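Local coordinates for AGR_L_2016p (Agrobacterium tumefaciens, PDB 2GVH), which probably hydrolyses acyl-CoA thioesters to coenzyme A and free fatty acids, using two hotdog-type thioesterase units joined in one chain, at residues B[32-36]-B[188-192]; B[200-206]-B[259-265]. All blocks are in the same frame, centred on the assembly; numbering follows the deposited sequence.

Contact 1 (B[32-36]-B[188-192]); sequences IDIVF and KAAFV
Ile34 reaches across to Phe191, CD1 to CD1 3.7 Å, and Ile34 CD1 also lies 3.8 Å from Lys188 CG and 4.5 Å from Val192 CG2. Build 32-35 as an extended strand and 188-192 as a helical turn, closed by the backbone hydrogen bond from Val192 N to Lys188 O, 3.0 Å; the two axes come within 9.7 Å and cross at 73°. Ile34 and Val192 are the closest backbone pair, CA to CA 8.1 Å. The CA-to-CB bonds of Ile32 and Ile34 both point toward the helix, as alternation along a strand allows, while Val35 makes no contact. Ile32 (m) sets CG2 3.8 Å from Val192 CG2. Phe36 brings CE2 to 4.1 Å from Phe191 CE2, their ring planes oblique at 59° and centroids 5.7 Å apart. Lys188, t at chi1 and chi2, stretches along this patch until NZ lies 3.9 Å from Asp33 OD1, a long salt bridge. Strand 29-35 is outermost, within this chain, in the sheet of the first hotdog unit and helix 179-198 is the long helix packed on the sheet of the second, so the contact joins the two repeats; Met162 of strand 160-165 touches both Ile32 and Val192. No hydrogen bond spans the segments: apolar side chains make the junction, Lys188 adding its aliphatic chain and carrying its charge to Asp33.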
# COMPACT_ATOMS: atom_id res chain seq x y z
N ILE B 32 13.99 8.48 3.42
CA ILE B 32 14.57 8.25 2.14
C ILE B 32 13.71 7.30 1.34
O ILE B 32 13.34 6.25 1.84
CB ILE B 32 16.03 7.74 2.24
CG1 ILE B 32 16.92 8.89 2.65
CG2 ILE B 32 16.49 7.32 0.90
CD1 ILE B 32 18.35 8.56 2.99
N ASP B 33 13.39 7.68 0.11
CA ASP B 33 12.66 6.81 -0.79
C ASP B 33 13.41 6.61 -2.10
O ASP B 33 14.03 7.52 -2.61
CB ASP B 33 11.29 7.37 -1.07
CG ASP B 33 10.34 6.33 -1.67
OD1 ASP B 33 10.65 5.10 -1.65
OD2 ASP B 33 9.26 6.74 -2.18
N ILE B 34 13.35 5.42 -2.65
CA ILE B 34 13.99 5.14 -3.94
C ILE B 34 13.00 5.16 -5.07
O ILE B 34 11.99 4.51 -4.97
CB ILE B 34 14.62 3.78 -3.95
CG1 ILE B 34 15.65 3.70 -2.86
CG2 ILE B 34 15.27 3.50 -5.31
CD1 ILE B 34 15.59 2.40 -2.20
N VAL B 35 13.30 5.87 -6.15
CA VAL B 35 12.53 5.73 -7.40
C VAL B 35 13.42 5.00 -8.40
O VAL B 35 14.45 5.54 -8.81
CB VAL B 35 12.14 7.11 -7.99
CG1 VAL B 35 11.43 6.98 -9.31
CG2 VAL B 35 11.30 7.88 -7.04
N PHE B 36 13.05 3.80 -8.79
CA PHE B 36 13.85 3.01 -9.75
C PHE B 36 13.76 3.46 -11.21
O PHE B 36 12.73 3.97 -11.63
CB PHE B 36 13.45 1.53 -9.69
CG PHE B 36 13.94 0.82 -8.49
CD1 PHE B 36 13.21 0.81 -7.31
CD2 PHE B 36 15.16 0.17 -8.51
CE1 PHE B 36 13.69 0.16 -6.16
CE2 PHE B 36 15.64 -0.49 -7.37
CZ PHE B 36 14.91 -0.49 -6.20
N LYS B 188 16.43 -1.89 2.23
CA LYS B 188 16.34 -0.50 1.72
C LYS B 188 17.55 0.34 2.18
O LYS B 188 18.27 0.87 1.36
CB LYS B 188 15.05 0.15 2.14
CG LYS B 188 14.74 1.41 1.39
CD LYS B 188 13.56 2.09 1.97
CE LYS B 188 12.60 2.55 0.90
NZ LYS B 188 11.39 3.07 1.61
N ALA B 189 17.80 0.42 3.48
CA ALA B 189 18.97 1.20 3.93
C ALA B 189 20.29 0.67 3.36
O ALA B 189 21.17 1.43 3.00
CB ALA B 189 19.01 1.32 5.47
N ALA B 190 20.42 -0.64 3.22
CA ALA B 190 21.63 -1.22 2.63
C ALA B 190 21.75 -0.84 1.15
O ALA B 190 22.83 -0.58 0.63
CB ALA B 190 21.59 -2.71 2.76
N PHE B 191 20.62 -0.82 0.44
CA PHE B 191 20.64 -0.39 -0.93
C PHE B 191 21.10 1.06 -1.04
O PHE B 191 21.91 1.39 -1.87
CB PHE B 191 19.26 -0.54 -1.54
CG PHE B 191 19.16 0.02 -2.90
CD1 PHE B 191 19.07 1.40 -3.09
CD2 PHE B 191 19.24 -0.80 -4.00
CE1 PHE B 191 19.03 1.95 -4.36
CE2 PHE B 191 19.19 -0.26 -5.27
CZ PHE B 191 19.09 1.12 -5.45
N VAL B 192 20.58 1.93 -0.18
CA VAL B 192 20.94 3.33 -0.19
C VAL B 192 22.45 3.51 0.00
O VAL B 192 23.13 4.00 -0.89
CB VAL B 192 20.13 4.13 0.87
CG1 VAL B 192 20.76 5.52 1.18
CG2 VAL B 192 18.67 4.24 0.45

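Contact 2 (B[200-206]-B[259-265]); sequences KLVVLAS and HFTMVAV
Leu204 and Met262, a selenomethionine, form the apolar centre, with Leu204 CB 4.1 Å from Met262 SE and Leu204 CD1 4.1 Å from Phe260 CD2. This antiparallel pair includes the outer strand of this chain's second hotdog sheet: the axes of 202-206 and 259-264 come within 4.4 Å, their N-to-C directions at 138°, a strongly twisted pairing. Val202, Leu204, Met262 and Ala264 share one face, where helix 179-198 lies against Val202 and Met262. Register runs Val202-Ala264 and Leu204-Met262 (non-hydrogen-bonded, CA-CA 4.5 and 4.6 Å), Val203-Val263 and Ser206-Thr261 (hydrogen-bonded, 5.2 and 5.1 Å), the latter four residues on the other face. Val203 CG2 packs 3.9 Å from Val265 CG2, and Ala205 CB 3.8 Å from Val263 CG2.

Moving out to the backbone, Val203 N gives to Val263 O (2.9 Å), Val263 N to Val203 O (2.7 Å) and Val265 N to Leu201 O (3.1 Å). The register then slips by one in a classic beta bulge: Ala205, at phi/psi -107/-36, and Ser206 both face Thr261. Ala205 N bonds Thr261 O at 2.8 Å, and Ser206 N reaches that oxygen only weakly at 3.5 Å. At the bulge, Ser206 also pairs with a strand of the second subunit, carrying the sheet across the interface. At the polar end Thr261 N donates to Ser206 O at 2.7 Å, nearly straight at 177°, and Ser206 OG sits 3.4 Å from Thr261 CB.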
# COMPACT_ATOMS: atom_id res chain seq x y z
N LYS B 200 26.33 3.64 -8.55
CA LYS B 200 25.64 2.81 -9.53
C LYS B 200 24.43 2.16 -8.90
O LYS B 200 24.28 2.17 -7.67
CB LYS B 200 26.59 1.71 -10.05
CG LYS B 200 27.81 2.20 -10.82
CD LYS B 200 28.76 1.03 -11.14
CE LYS B 200 29.46 1.22 -12.49
NZ LYS B 200 30.44 2.32 -12.45
N LEU B 201 23.58 1.58 -9.74
CA LEU B 201 22.52 0.70 -9.27
C LEU B 201 23.13 -0.50 -8.57
O LEU B 201 24.14 -1.03 -9.03
CB LEU B 201 21.70 0.24 -10.45
CG LEU B 201 20.46 -0.62 -10.25
CD1 LEU B 201 19.51 -0.01 -9.22
CD2 LEU B 201 19.78 -0.73 -11.61
N VAL B 202 22.55 -0.95 -7.46
CA VAL B 202 23.04 -2.16 -6.81
C VAL B 202 21.92 -3.17 -6.56
O VAL B 202 20.75 -2.81 -6.53
CB VAL B 202 23.72 -1.84 -5.47
CG1 VAL B 202 24.85 -0.86 -5.67
CG2 VAL B 202 22.73 -1.28 -4.51
N VAL B 203 22.30 -4.43 -6.38
CA VAL B 203 21.32 -5.49 -6.09
C VAL B 203 21.78 -6.34 -4.94
O VAL B 203 22.98 -6.56 -4.77
CB VAL B 203 21.04 -6.39 -7.31
CG1 VAL B 203 20.37 -5.57 -8.41
CG2 VAL B 203 22.33 -7.03 -7.80
N LEU B 204 20.83 -6.75 -4.12
CA LEU B 204 21.05 -7.65 -3.01
C LEU B 204 21.47 -9.04 -3.51
O LEU B 204 20.75 -9.64 -4.32
CB LEU B 204 19.74 -7.77 -2.24
CG LEU B 204 19.73 -8.79 -1.10
CD1 LEU B 204 20.62 -8.25 0.04
CD2 LEU B 204 18.34 -9.02 -0.63
N ALA B 205 22.61 -9.53 -3.01
CA ALA B 205 23.10 -10.87 -3.34
C ALA B 205 22.95 -11.86 -2.17
O ALA B 205 22.65 -13.04 -2.37
CB ALA B 205 24.55 -10.83 -3.82
N SER B 206 23.13 -11.37 -0.94
CA SER B 206 22.88 -12.20 0.23
C SER B 206 22.69 -11.40 1.49
O SER B 206 23.15 -10.27 1.58
CB SER B 206 24.01 -13.20 0.43
OG SER B 206 25.22 -12.50 0.59
N HIS B 259 23.79 -7.83 8.15
CA HIS B 259 24.85 -7.61 7.17
C HIS B 259 24.32 -8.09 5.84
O HIS B 259 23.90 -9.26 5.73
CB HIS B 259 26.11 -8.36 7.57
CG HIS B 259 26.65 -7.93 8.89
ND1 HIS B 259 27.70 -7.04 9.02
CD2 HIS B 259 26.25 -8.23 10.15
CE1 HIS B 259 27.94 -6.83 10.31
NE2 HIS B 259 27.07 -7.54 11.01
N PHE B 260 24.34 -7.19 4.86
CA PHE B 260 23.89 -7.50 3.50
C PHE B 260 25.03 -7.39 2.49
O PHE B 260 25.91 -6.53 2.59
CB PHE B 260 22.74 -6.58 3.12
CG PHE B 260 21.63 -6.54 4.13
CD1 PHE B 260 21.65 -5.64 5.19
CD2 PHE B 260 20.54 -7.42 4.01
CE1 PHE B 260 20.62 -5.60 6.13
CE2 PHE B 260 19.49 -7.41 4.95
CZ PHE B 260 19.55 -6.48 6.03
N THR B 261 25.00 -8.27 1.51
CA THR B 261 25.97 -8.15 0.44
C THR B 261 25.26 -7.58 -0.77
O THR B 261 24.22 -8.09 -1.18
CB THR B 261 26.69 -9.47 0.19
OG1 THR B 261 27.43 -9.80 1.36
CG2 THR B 261 27.67 -9.36 -0.98
N MSE B 262 25.82 -6.50 -1.31
CA MSE B 262 25.23 -5.81 -2.46
C MSE B 262 26.16 -5.90 -3.66
O MSE B 262 27.36 -5.85 -3.51
CB MSE B 262 25.00 -4.34 -2.11
CG MSE B 262 24.01 -4.10 -0.95
SE MSE B 262 22.06 -4.47 -1.40
CE MSE B 262 21.74 -3.51 -2.82
N VAL B 263 25.63 -6.05 -4.85
CA VAL B 263 26.50 -6.12 -6.02
C VAL B 263 26.21 -4.96 -6.95
O VAL B 263 25.05 -4.67 -7.21
CB VAL B 263 26.35 -7.46 -6.74
CG1 VAL B 263 27.09 -7.46 -8.08
CG2 VAL B 263 26.88 -8.60 -5.86
N ALA B 264 27.26 -4.28 -7.42
CA ALA B 264 27.11 -3.20 -8.39
C ALA B 264 26.77 -3.74 -9.77
O ALA B 264 27.33 -4.75 -10.17
CB ALA B 264 28.35 -2.37 -8.45
N VAL B 265 25.90 -3.06 -10.49
CA VAL B 265 25.38 -3.54 -11.77
C VAL B 265 25.41 -2.44 -12.86
O VAL B 265 25.34 -1.25 -12.55
CB VAL B 265 23.95 -4.14 -11.56
CG1 VAL B 265 23.17 -4.22 -12.86
CG2 VAL B 265 24.06 -5.51 -10.95

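In the fold
Helix 179-198 ties the two contacts together: in contact 1 it meets a strand of the other repeat that is outermost within this chain, while its Phe191 and Ala190 also pack on the strand pair of contact 2, as in Ala190 CB to Phe260 CD1 at 3.8 Å. Their centres lie about 12 Å apart. Contact 1 is nearer the middle of the chain, about 10 Å from its centre against 20 Å, and is a junction between domains made by side chains. Contact 2 is internal to the second domain and depends on backbone hydrogen bonding, with one face toward the helix. Both are partly buried, and both border the second subunit, through Phe36 in contact 1 and chiefly strand 202-211 in contact 2.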